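Local coordinates for copper homeostasis protein CutC (Streptococcus agalactiae, PDB 2BDQ) that probably binds copper ions and takes part in copper homeostasis in the cytoplasm, at residues 36-39 against 40-44; 173-176 against 177-181; 160-163 against 164-167. All coordinates share one frame; numbering follows the deposited sequence.

Interaction 1. Residues 36-39 against 40-44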
loop_
_atom_site.group_PDB
_atom_site.type_symbol
_atom_site.label_atom_id
_atom_site.label_comp_id
_atom_site.label_asym_id
_atom_site.label_seq_id
_atom_site.Cartn_x
_atom_site.Cartn_y
_atom_site.Cartn_z
ATOM N N THR A 36 -5.342 -0.047 2.607
ATOM C CA THR A 36 -4.458 -0.670 3.580
ATOM C C THR A 36 -3.607 0.412 4.229
ATOM O O THR A 36 -3.700 1.593 3.886
ATOM C CB THR A 36 -3.503 -1.702 2.940
ATOM O OG1 THR A 36 -2.661 -1.052 1.983
ATOM C CG2 THR A 36 -4.280 -2.819 2.264
ATOM N N THR A 37 -2.776 0.002 5.173
ATOM C CA THR A 37 -1.907 0.932 5.857
ATOM C C THR A 37 -0.867 1.439 4.871
ATOM O O THR A 37 -0.190 0.644 4.219
ATOM C CB THR A 37 -1.179 0.249 7.012
ATOM O OG1 THR A 37 -2.141 -0.331 7.901
ATOM C CG2 THR A 37 -0.324 1.259 7.766
ATOM N N PRO A 38 -0.743 2.771 4.737
ATOM C CA PRO A 38 0.224 3.393 3.825
ATOM C C PRO A 38 1.651 3.275 4.371
ATOM O O PRO A 38 1.849 2.927 5.535
ATOM C CB PRO A 38 -0.258 4.845 3.746
ATOM C CG PRO A 38 -0.846 5.071 5.108
ATOM C CD PRO A 38 -1.600 3.788 5.375
ATOM N N SER A 39 2.643 3.559 3.531
ATOM C CA SER A 39 4.036 3.468 3.951
ATOM C C SER A 39 4.348 4.494 5.044
ATOM O O SER A 39 3.594 5.454 5.252
ATOM C CB SER A 39 4.966 3.692 2.757
ATOM O OG SER A 39 4.997 5.067 2.382
ATOM N N TYR A 40 5.459 4.287 5.746
ATOM C CA TYR A 40 5.867 5.197 6.813
ATOM C C TYR A 40 6.079 6.601 6.253
ATOM O O TYR A 40 5.633 7.583 6.832
ATOM C CB TYR A 40 7.164 4.704 7.458
ATOM C CG TYR A 40 7.620 5.500 8.665
ATOM C CD1 TYR A 40 7.267 5.112 9.955
ATOM C CD2 TYR A 40 8.451 6.606 8.517
ATOM C CE1 TYR A 40 7.744 5.803 11.078
ATOM C CE2 TYR A 40 8.935 7.306 9.620
ATOM C CZ TYR A 40 8.583 6.897 10.896
ATOM O OH TYR A 40 9.079 7.562 11.984
ATOM N N GLY A 41 6.766 6.685 5.121
ATOM C CA GLY A 41 7.020 7.977 4.513
ATOM C C GLY A 41 5.745 8.732 4.180
ATOM O O GLY A 41 5.667 9.945 4.381
ATOM N N VAL A 42 4.748 8.025 3.657
ATOM C CA VAL A 42 3.482 8.652 3.309
ATOM C C VAL A 42 2.776 9.190 4.553
ATOM O O VAL A 42 2.242 10.294 4.532
ATOM C CB VAL A 42 2.550 7.653 2.572
ATOM C CG1 VAL A 42 1.111 8.161 2.588
ATOM C CG2 VAL A 42 3.006 7.490 1.133
ATOM N N ILE A 43 2.777 8.418 5.634
ATOM C CA ILE A 43 2.119 8.848 6.872
ATOM C C ILE A 43 2.781 10.110 7.447
ATOM O O ILE A 43 2.105 11.088 7.786
ATOM C CB ILE A 43 2.148 7.717 7.940
ATOM C CG1 ILE A 43 1.326 6.518 7.448
ATOM C CG2 ILE A 43 1.564 8.218 9.259
ATOM C CD1 ILE A 43 1.406 5.297 8.364
ATOM N N LYS A 44 4.103 10.090 7.545
ATOM C CA LYS A 44 4.844 11.225 8.085
ATOM C C LYS A 44 4.637 12.501 7.273
ATOM O O LYS A 44 4.306 13.555 7.825
ATOM C CB LYS A 44 6.333 10.892 8.139
ATOM C CG LYS A 44 7.254 12.050 8.511
ATOM C CD LYS A 44 8.707 11.572 8.492
ATOM C CE LYS A 44 9.703 12.702 8.694
ATOM N NZ LYS A 44 9.515 13.370 10.007
#
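Tyr40 follows Ser39 directly as the first residue of helix 40-52, and its ring leaves the loop. Its CG stands anti to the backbone N (chi1 -175°), and this carries the ring to where OH hydrogen-bonds Glu87 OE1. Gly41 passes close beside Ser39, and its N hydrogen-bonds Asp81 OD1 of the second subunit. Val42 supplies the capping bond: its N-H points at Ser39 OG over 3.2 Å, fairly straight at 159°. The serine hydroxyl reaches that position because chi1 of 74° swings OG between its own backbone N and carbonyl carbon, back over the first turn of the helix. Ser39 is thus the N-cap of the helix that follows the second strand of an eight-stranded parallel beta/alpha barrel, the TIM-barrel fold of the CutC family. Asp81 OD2 of the second subunit also hydrogen-bonds Ser39 OG, so the cap is built into the dimer interface, where one carboxylate grips both the capping hydroxyl and the N-H of Gly41. The two branches of Val42 divide the work: CG2 rests against Ser39 OG at 3.4 Å, while CG1 packs on Pro38 CB at 3.8 Å, and both Pro38 and Val42 also touch Leu27 of strand 24-28. Ile43 closes the first helical turn with a bond from its N to Ser39 O, 3.1 Å long. The CG1 branch of Ile43 runs back toward the loop, crossing the proline ring at about a right angle, with Pro38 CG 3.5 Å from Ile43 CG1. Farther out, Ile43 CD1 reaches Thr37 CG2 at 4.4 Å.

Interaction 2. Residues 173-176 against 177-181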
loop_
_atom_site.group_PDB
_atom_site.type_symbol
_atom_site.label_atom_id
_atom_site.label_comp_id
_atom_site.label_asym_id
_atom_site.label_seq_id
_atom_site.Cartn_x
_atom_site.Cartn_y
_atom_site.Cartn_z
ATOM N N GLU A 173 -30.036 6.310 15.939
ATOM C CA GLU A 173 -30.919 6.480 17.086
ATOM C C GLU A 173 -30.447 5.604 18.242
ATOM O O GLU A 173 -30.440 6.032 19.402
ATOM C CB GLU A 173 -32.360 6.114 16.708
ATOM C CG GLU A 173 -32.954 7.000 15.607
ATOM C CD GLU A 173 -34.350 6.561 15.154
ATOM O OE1 GLU A 173 -34.496 5.426 14.640
ATOM O OE2 GLU A 173 -35.306 7.356 15.304
ATOM N N TYR A 174 -30.041 4.379 17.920
ATOM C CA TYR A 174 -29.568 3.455 18.936
ATOM C C TYR A 174 -28.233 3.913 19.505
ATOM O O TYR A 174 -27.978 3.730 20.689
ATOM C CB TYR A 174 -29.446 2.048 18.355
ATOM C CG TYR A 174 -29.102 0.992 19.378
ATOM C CD1 TYR A 174 -27.775 0.650 19.638
ATOM C CD2 TYR A 174 -30.105 0.346 20.101
ATOM C CE1 TYR A 174 -27.454 -0.310 20.594
ATOM C CE2 TYR A 174 -29.797 -0.610 21.056
ATOM C CZ TYR A 174 -28.469 -0.939 21.299
ATOM O OH TYR A 174 -28.161 -1.909 22.228
ATOM N N ALA A 175 -27.383 4.500 18.663
ATOM C CA ALA A 175 -26.077 4.994 19.110
ATOM C C ALA A 175 -26.294 6.077 20.160
ATOM O O ALA A 175 -25.494 6.239 21.076
ATOM C CB ALA A 175 -25.289 5.557 17.925
ATOM N N ASN A 176 -27.380 6.826 20.005
ATOM C CA ASN A 176 -27.747 7.877 20.954
ATOM C C ASN A 176 -26.572 8.750 21.401
ATOM O O ASN A 176 -26.330 8.920 22.596
ATOM C CB ASN A 176 -28.416 7.223 22.166
ATOM C CG ASN A 176 -29.041 8.226 23.112
ATOM O OD1 ASN A 176 -29.646 9.214 22.687
ATOM N ND2 ASN A 176 -28.917 7.961 24.408
ATOM N N ASN A 177 -25.844 9.283 20.426
ATOM C CA ASN A 177 -24.705 10.164 20.673
ATOM C C ASN A 177 -23.565 9.591 21.495
ATOM O O ASN A 177 -22.680 10.336 21.921
ATOM C CB ASN A 177 -25.194 11.463 21.313
ATOM C CG ASN A 177 -26.121 12.236 20.403
ATOM O OD1 ASN A 177 -25.734 12.636 19.301
ATOM N ND2 ASN A 177 -27.353 12.447 20.850
ATOM N N ARG A 178 -23.577 8.282 21.731
ATOM C CA ARG A 178 -22.501 7.661 22.505
ATOM C C ARG A 178 -21.299 7.436 21.603
ATOM O O ARG A 178 -20.172 7.256 22.065
ATOM C CB ARG A 178 -22.959 6.322 23.087
ATOM C CG ARG A 178 -24.022 6.430 24.169
ATOM C CD ARG A 178 -24.439 5.048 24.593
ATOM N NE ARG A 178 -25.086 4.353 23.489
ATOM C CZ ARG A 178 -25.073 3.037 23.309
ATOM N NH1 ARG A 178 -25.702 2.508 22.273
ATOM N NH2 ARG A 178 -24.413 2.251 24.147
ATOM N N ILE A 179 -21.556 7.444 20.303
ATOM C CA ILE A 179 -20.507 7.248 19.325
ATOM C C ILE A 179 -20.999 7.782 17.986
ATOM O O ILE A 179 -22.170 7.629 17.647
ATOM C CB ILE A 179 -20.143 5.750 19.208
ATOM C CG1 ILE A 179 -18.943 5.582 18.279
ATOM C CG2 ILE A 179 -21.342 4.961 18.703
ATOM C CD1 ILE A 179 -18.348 4.197 18.316
ATOM N N GLU A 180 -20.101 8.411 17.232
ATOM C CA GLU A 180 -20.451 8.991 15.939
ATOM C C GLU A 180 -20.602 7.989 14.808
ATOM O O GLU A 180 -19.829 7.042 14.693
ATOM C CB GLU A 180 -19.408 10.041 15.534
ATOM C CG GLU A 180 -19.543 11.394 16.235
ATOM C CD GLU A 180 -20.856 12.116 15.899
ATOM O OE1 GLU A 180 -21.847 11.949 16.651
ATOM O OE2 GLU A 180 -20.906 12.838 14.870
ATOM N N ILE A 181 -21.598 8.225 13.962
ATOM C CA ILE A 181 -21.844 7.366 12.817
ATOM C C ILE A 181 -21.478 8.145 11.545
ATOM O O ILE A 181 -21.921 9.279 11.343
ATOM C CB ILE A 181 -23.324 6.959 12.726
ATOM C CG1 ILE A 181 -23.712 6.107 13.939
ATOM C CG2 ILE A 181 -23.567 6.226 11.416
ATOM C CD1 ILE A 181 -23.074 4.735 13.982
#
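Arg178 folds its side chain back over the end of helix 165-175, with CB and CG lying against Ala175 O and the guanidinium group against the carbonyl of Tyr174. Two hydrogen bonds hold it there: NE of Arg178 donates to Ala175 O over 3.1 Å, and NH1 of Arg178 donates to Tyr174 O over 3.0 Å. The bend at chi3 (-65°) turns the guanidinium toward these two successive carbonyls, and both oxygens sit at its edge, somewhat tilted from its plane. Ala175 O also accepts from the backbone N of Arg178, at 2.9 Å and 162°. The two donors approach that oxygen from opposite faces of the carbonyl plane, each well out of that plane, so one residue clasps the carbonyl from two sides. The bond to Arg178 N closes a type I' beta turn from Ala175 to Arg178, in which Asn176 leaves the helix with positive phi and Asn177 keeps phi positive as well. This reversal joins helix 165-175 to strand 180-183 within a beta-alpha-beta unit of the TIM barrel. The Tyr174 ring stands close to the arginine without stacking: its plane and that of the guanidinium are 73° apart, with Tyr174 CE1 3.7 Å from Arg178 NH1. Both polar ends converge on Asp140 of helix 135-144, whose OD1 hydrogen-bonds Tyr174 OH and whose OD2 forms a salt bridge with Arg178 NH2. The shared carboxylate probably stabilises the positive charge and helps fix the rotation of the guanidinium. Ala175 CB touches the residues after the turn, 4.1 Å from Ile179 CG2 and 4.3 Å from Ile181 CG1 at the start of strand 180-183. Ile179 also packs on Val143 and Ile150, while Ile181 touches Val201.

Interaction 3. Residues 160-163 against 164-167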
loop_
_atom_site.group_PDB
_atom_site.type_symbol
_atom_site.label_atom_id
_atom_site.label_comp_id
_atom_site.label_asym_id
_atom_site.label_seq_id
_atom_site.Cartn_x
_atom_site.Cartn_y
_atom_site.Cartn_z
ATOM N N PRO A 160 -27.195 0.156 -3.201
ATOM C CA PRO A 160 -27.145 1.619 -3.124
ATOM C C PRO A 160 -27.403 2.078 -1.693
ATOM O O PRO A 160 -28.387 1.673 -1.077
ATOM C CB PRO A 160 -28.260 2.054 -4.076
ATOM C CG PRO A 160 -28.270 0.961 -5.097
ATOM C CD PRO A 160 -28.146 -0.280 -4.238
ATOM N N ILE A 161 -26.514 2.919 -1.176
ATOM C CA ILE A 161 -26.630 3.437 0.180
ATOM C C ILE A 161 -27.985 4.133 0.377
ATOM O O ILE A 161 -28.551 4.116 1.467
ATOM C CB ILE A 161 -25.443 4.407 0.477
ATOM C CG1 ILE A 161 -25.278 4.622 1.987
ATOM C CG2 ILE A 161 -25.641 5.720 -0.256
ATOM C CD1 ILE A 161 -26.243 5.608 2.591
ATOM N N ILE A 162 -28.516 4.717 -0.695
ATOM C CA ILE A 162 -29.798 5.416 -0.631
ATOM C C ILE A 162 -30.922 4.500 -0.128
ATOM O O ILE A 162 -31.908 4.968 0.443
ATOM C CB ILE A 162 -30.193 5.986 -2.011
ATOM C CG1 ILE A 162 -31.392 6.913 -1.860
ATOM C CG2 ILE A 162 -30.532 4.864 -2.973
ATOM C CD1 ILE A 162 -31.094 8.171 -1.081
ATOM N N GLU A 163 -30.754 3.196 -0.320
ATOM C CA GLU A 163 -31.757 2.234 0.110
ATOM C C GLU A 163 -31.535 1.732 1.533
ATOM O O GLU A 163 -32.267 0.866 2.005
ATOM C CB GLU A 163 -31.786 1.045 -0.846
ATOM C CG GLU A 163 -31.619 1.434 -2.302
ATOM C CD GLU A 163 -32.626 0.774 -3.219
ATOM O OE1 GLU A 163 -33.761 1.294 -3.330
ATOM O OE2 GLU A 163 -32.282 -0.271 -3.820
ATOM N N ASN A 164 -30.532 2.270 2.219
ATOM C CA ASN A 164 -30.261 1.833 3.590
ATOM C C ASN A 164 -30.654 2.870 4.629
ATOM O O ASN A 164 -30.316 2.741 5.803
ATOM C CB ASN A 164 -28.780 1.498 3.759
ATOM C CG ASN A 164 -28.323 0.409 2.822
ATOM O OD1 ASN A 164 -29.086 -0.504 2.504
ATOM N ND2 ASN A 164 -27.067 0.479 2.390
ATOM N N ILE A 165 -31.369 3.893 4.186
ATOM C CA ILE A 165 -31.795 4.974 5.059
ATOM C C ILE A 165 -32.435 4.493 6.360
ATOM O O ILE A 165 -32.019 4.898 7.446
ATOM C CB ILE A 165 -32.774 5.911 4.317
ATOM C CG1 ILE A 165 -32.034 6.617 3.180
ATOM C CG2 ILE A 165 -33.385 6.920 5.285
ATOM C CD1 ILE A 165 -32.913 7.504 2.328
ATOM N N LYS A 166 -33.442 3.633 6.257
ATOM C CA LYS A 166 -34.113 3.139 7.454
ATOM C C LYS A 166 -33.159 2.492 8.451
ATOM O O LYS A 166 -33.168 2.831 9.630
ATOM C CB LYS A 166 -35.230 2.157 7.071
ATOM C CG LYS A 166 -36.572 2.834 6.771
ATOM C CD LYS A 166 -36.459 3.879 5.659
ATOM C CE LYS A 166 -37.403 5.054 5.903
ATOM N NZ LYS A 166 -37.019 5.833 7.130
ATOM N N HIS A 167 -32.326 1.575 7.976
ATOM C CA HIS A 167 -31.388 0.886 8.853
ATOM C C HIS A 167 -30.354 1.826 9.466
ATOM O O HIS A 167 -30.085 1.765 10.665
ATOM C CB HIS A 167 -30.672 -0.235 8.090
ATOM C CG HIS A 167 -29.824 -1.105 8.960
ATOM N ND1 HIS A 167 -28.497 -1.364 8.686
ATOM C CD2 HIS A 167 -30.105 -1.763 10.108
ATOM C CE1 HIS A 167 -28.000 -2.142 9.630
ATOM N NE2 HIS A 167 -28.955 -2.398 10.508
HETATM O O HOH W 1 -34.014 1.836 3.887
#
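One face of the Asn164 carboxamide lies over the preceding turn, with Ile161 CA 3.7 Å from ND2 of Asn164 on that face and the Glu163 carbonyl carbon on the same face near OD1. This is the entry to helix 165-175 of the TIM barrel: a 3-10 segment, 161-163, runs directly into the helix, with Asn164 at the N-cap position. The asparagine side chain makes no capping bond. With CG anti to its own carbonyl carbon (chi1 -59°), the amide instead turns back toward the loop after strand 149-152, where ND2 hydrogen-bonds His153 O and, weakly, Ser155 OG. This buried amide therefore ties the start of the helix to the loop just after strand 149-152. The backbone of Asn164 continues the tight winding by donating from N to Ile161 O over 2.8 Å, fairly straight at the hydrogen, 161°. One residue earlier, Glu163 N donates to Pro160 O at 2.9 Å, giving two consecutive i to i+3 bonds. Ile162 and Ile165 lie side by side and point the same way, their tips meeting with CD1 of Ile162 3.9 Å from CD1 of Ile165. The CG1 branch of Ile165 also leans on the backbone, its CG1 lying 3.2 Å from Ile162 O. Neighbouring helix 192-199 packs against this patch: Tyr194 and Ile195 touch Ile162, Ile195 also touches Ile161, and Thr199 touches Ile165. A water bridges the junction between the two windings, donating to Glu163 O at 2.7 Å and accepting from Lys166 N at 3.0 Å.

Interactions 2 and 3 sit at the two ends of one element: interaction 3 starts helix 165-175 and interaction 2 ends it and leads into strand 180-183. Their centres are 17 Å apart and their nearest atoms about 6 Å, without touching. Interaction 1 opens helix 40-52 on the opposite side of the chain's centre, 30 Å from interaction 2 and 33 Å from interaction 3, centre to centre. Interactions 1 and 3 are both helix starts, yet Ser39 caps through its side chain whereas Asn164 turns its amide to the preceding loop. Of the three, interaction 1 alone is reached by the second subunit of the assembly.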